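Side-chain contact in ribonucleoside-diphosphate reductase subunit beta (Streptococcus sanguinis, PDB 4N83), which forms the dimanganese-binding small subunit of a class Ib ribonucleotide reductase, which probably supplies deoxyribonucleotides for DNA synthesis by reducing ribonucleotides: residues Val16-Thr21 with Val81-Glu86. Residues are numbered along the deposited sequence; the frame is centred on the assembly and turned at random.
Sequences VIDKST and VRTAHE
Thr83 OG1 is gripped from two sides of the contact: it donates to Asp18 OD2 at 2.8 Å and accepts from Glu86 N. The second bond, 3.1 Å from Glu86 N to Thr83 OG1, identifies Thr83 as the N-cap of helix 84-111, one of the long helices of the ferritin-like helical bundle that holds the manganese pair. With chi1 at 74°, the hydroxyl of Thr83 sits between its own backbone N and carbonyl carbon, directed to the open N-terminal end of the helix, where one oxygen can meet both partners. Since OG1 gives its hydrogen to Asp18 OD2 and acts as acceptor toward Glu86 N, helix 16-27 is tied to the start of helix 84-111 through the capping residue itself.

The side chains of Asp18 and Thr83 approach from opposite directions, and the hydroxyl meets OD2 from above the carboxylate plane, 50° out of it. OD2 thus reaches the cap of helix 84-111, while OD1 is bonded to Tyr197 OH of helix 178-206. Asp18 CG lies 4.3 Å from Glu86 N, near enough for the helix dipole probably to stabilise the negative charge. Against this, Asp18 OD1 is 5.3 Å from the like-charged Glu86 OE1; Lys201 makes long, weak ion pairs with both oxygens.

His85 packs across Asp18 at about a right angle, its CB 3.7 Å from Asp18 CB. The ring swings off to bond Asn9 O through NE2 and meet Trp10 edge-to-face, with ND1 still 3.8 Å from Asp18 OD2. Glu86 extends back along the preceding loop, CG anti to the backbone N, and its OE1 accepts from Arg82 N at 3.0 Å, the amide standing 55° out of the carboxylate plane.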
ATOM      1  N   VAL A  16      -7.692  11.530  15.896  1.00 69.21           N
ATOM      2  CA  VAL A  16      -8.554  10.357  16.114  1.00 67.66           C
ATOM      3  C   VAL A  16      -9.183   9.756  14.848  1.00 66.48           C
ATOM      4  O   VAL A  16      -9.603   8.597  14.859  1.00 66.20           O
ATOM      5  CB  VAL A  16      -9.686  10.661  17.127  1.00 67.40           C
ATOM      6  CG1 VAL A  16      -9.109  10.880  18.517  1.00 67.76           C
ATOM      7  CG2 VAL A  16     -10.516  11.864  16.691  1.00 67.72           C
ATOM      8  N   ILE A  17      -9.263  10.535  13.770  1.00 65.43           N
ATOM      9  CA  ILE A  17      -9.819  10.043  12.503  1.00 63.66           C
ATOM     10  C   ILE A  17      -8.822   9.142  11.759  1.00 62.96           C
ATOM     11  O   ILE A  17      -9.216   8.365  10.886  1.00 62.29           O
ATOM     12  CB  ILE A  17     -10.340  11.210  11.623  1.00 63.52           C
ATOM     13  CG1 ILE A  17     -11.613  11.783  12.258  1.00 63.38           C
ATOM     14  CG2 ILE A  17     -10.624  10.753  10.194  1.00 63.41           C
ATOM     15  CD1 ILE A  17     -12.229  12.954  11.525  1.00 63.94           C
ATOM     16  N   ASP A  18      -7.541   9.226  12.116  1.00 62.61           N
ATOM     17  CA  ASP A  18      -6.540   8.298  11.586  1.00 62.57           C
ATOM     18  C   ASP A  18      -6.885   6.872  12.011  1.00 61.89           C
ATOM     19  O   ASP A  18      -6.873   5.951  11.189  1.00 61.30           O
ATOM     20  CB  ASP A  18      -5.134   8.652  12.082  1.00 63.54           C
ATOM     21  CG  ASP A  18      -4.678  10.037  11.647  1.00 64.03           C
ATOM     22  OD1 ASP A  18      -5.132  10.523  10.587  1.00 63.79           O
ATOM     23  OD2 ASP A  18      -3.851  10.634  12.371  1.00 64.36           O
ATOM     24  N   LYS A  19      -7.182   6.706  13.301  1.00 61.71           N
ATOM     25  CA  LYS A  19      -7.662   5.434  13.851  1.00 60.97           C
ATOM     26  C   LYS A  19      -8.797   4.855  13.016  1.00 59.91           C
ATOM     27  O   LYS A  19      -8.687   3.748  12.486  1.00 59.86           O
ATOM     28  CB  LYS A  19      -8.170   5.615  15.287  1.00 61.28           C
ATOM     29  CG  LYS A  19      -7.129   5.437  16.377  1.00 62.15           C
ATOM     30  CD  LYS A  19      -7.788   5.493  17.749  1.00 62.52           C
ATOM     31  CE  LYS A  19      -7.028   4.691  18.794  1.00 63.55           C
ATOM     32  NZ  LYS A  19      -7.935   4.229  19.882  1.00 63.97           N
ATOM     33  N   SER A  20      -9.880   5.619  12.902  1.00 58.76           N
ATOM     34  CA  SER A  20     -11.111   5.138  12.280  1.00 58.06           C
ATOM     35  C   SER A  20     -10.972   4.889  10.779  1.00 57.43           C
ATOM     36  O   SER A  20     -11.545   3.934  10.255  1.00 56.92           O
ATOM     37  CB  SER A  20     -12.262   6.114  12.543  1.00 58.15           C
ATOM     38  OG  SER A  20     -11.923   7.429  12.147  1.00 58.49           O
ATOM     39  N   THR A  21     -10.217   5.744  10.093  1.00 57.52           N
ATOM     40  CA  THR A  21     -10.032   5.609   8.645  1.00 57.56           C
ATOM     41  C   THR A  21      -9.186   4.386   8.300  1.00 57.36           C
ATOM     42  O   THR A  21      -9.435   3.717   7.296  1.00 56.79           O
ATOM     43  CB  THR A  21      -9.385   6.861   8.026  1.00 57.93           C
ATOM     44  OG1 THR A  21     -10.068   8.034   8.486  1.00 57.55           O
ATOM     45  CG2 THR A  21      -9.456   6.796   6.502  1.00 58.30           C
ATOM     46  N   VAL A  81       2.170  14.994   4.435  1.00 87.50           N
ATOM     47  CA  VAL A  81       1.542  14.293   5.559  1.00 85.37           C
ATOM     48  C   VAL A  81       1.582  15.141   6.832  1.00 84.72           C
ATOM     49  O   VAL A  81       2.537  15.886   7.060  1.00 86.73           O
ATOM     50  CB  VAL A  81       2.213  12.906   5.776  1.00 84.69           C
ATOM     51  CG1 VAL A  81       2.539  12.635   7.242  1.00 83.86           C
ATOM     52  CG2 VAL A  81       1.339  11.802   5.200  1.00 83.63           C
ATOM     53  N   ARG A  82       0.540  15.016   7.653  1.00 82.13           N
ATOM     54  CA  ARG A  82       0.455  15.723   8.932  1.00 81.11           C
ATOM     55  C   ARG A  82       0.921  14.815  10.066  1.00 79.40           C
ATOM     56  O   ARG A  82       1.851  15.154  10.799  1.00 79.99           O
ATOM     57  CB  ARG A  82      -0.979  16.196   9.193  1.00 80.22           C
ATOM     58  CG  ARG A  82      -1.570  17.045   8.076  1.00 81.11           C
ATOM     59  CD  ARG A  82      -2.973  17.519   8.419  1.00 80.92           C
ATOM     60  NE  ARG A  82      -2.978  18.485   9.518  1.00 82.13           N
ATOM     61  CZ  ARG A  82      -2.801  19.801   9.393  1.00 83.56           C
ATOM     62  NH1 ARG A  82      -2.594  20.362   8.203  1.00 84.56           N
ATOM     63  NH2 ARG A  82      -2.830  20.571  10.476  1.00 83.95           N
ATOM     64  N   THR A  83       0.272  13.661  10.195  1.00 77.12           N
ATOM     65  CA  THR A  83       0.586  12.688  11.241  1.00 75.82           C
ATOM     66  C   THR A  83       1.249  11.458  10.627  1.00 74.98           C
ATOM     67  O   THR A  83       1.037  11.157   9.456  1.00 75.25           O
ATOM     68  CB  THR A  83      -0.687  12.240  11.989  1.00 74.60           C
ATOM     69  OG1 THR A  83      -1.449  11.349  11.163  1.00 73.35           O
ATOM     70  CG2 THR A  83      -1.549  13.441  12.366  1.00 74.54           C
ATOM     71  N   ALA A  84       2.032  10.739  11.428  1.00 74.12           N
ATOM     72  CA  ALA A  84       2.689   9.510  10.969  1.00 73.45           C
ATOM     73  C   ALA A  84       1.672   8.467  10.508  1.00 71.71           C
ATOM     74  O   ALA A  84       1.921   7.715   9.564  1.00 71.64           O
ATOM     75  CB  ALA A  84       3.566   8.934  12.071  1.00 73.73           C
ATOM     76  N   HIS A  85       0.521   8.447  11.176  1.00 70.43           N
ATOM     77  CA  HIS A  85      -0.537   7.472  10.909  1.00 68.79           C
ATOM     78  C   HIS A  85      -1.191   7.732   9.557  1.00 68.95           C
ATOM     79  O   HIS A  85      -1.612   6.797   8.878  1.00 68.61           O
ATOM     80  CB  HIS A  85      -1.595   7.516  12.017  1.00 67.31           C
ATOM     81  CG  HIS A  85      -1.021   7.666  13.392  1.00 67.04           C
ATOM     82  ND1 HIS A  85      -0.971   8.878  14.047  1.00 67.24           N
ATOM     83  CD2 HIS A  85      -0.451   6.764  14.225  1.00 66.92           C
ATOM     84  CE1 HIS A  85      -0.406   8.714  15.229  1.00 67.59           C
ATOM     85  NE2 HIS A  85      -0.081   7.440  15.362  1.00 67.40           N
ATOM     86  N   GLU A  86      -1.271   9.004   9.177  1.00 69.88           N
ATOM     87  CA  GLU A  86      -1.799   9.406   7.873  1.00 69.83           C
ATOM     88  C   GLU A  86      -1.002   8.791   6.721  1.00 70.08           C
ATOM     89  O   GLU A  86      -1.580   8.384   5.715  1.00 69.45           O
ATOM     90  CB  GLU A  86      -1.802  10.934   7.755  1.00 70.77           C
ATOM     91  CG  GLU A  86      -2.378  11.473   6.455  1.00 71.30           C
ATOM     92  CD  GLU A  86      -2.515  12.986   6.446  1.00 72.23           C
ATOM     93  OE1 GLU A  86      -2.144  13.633   7.449  1.00 72.97           O
ATOM     94  OE2 GLU A  86      -2.997  13.531   5.431  1.00 72.65           O
TER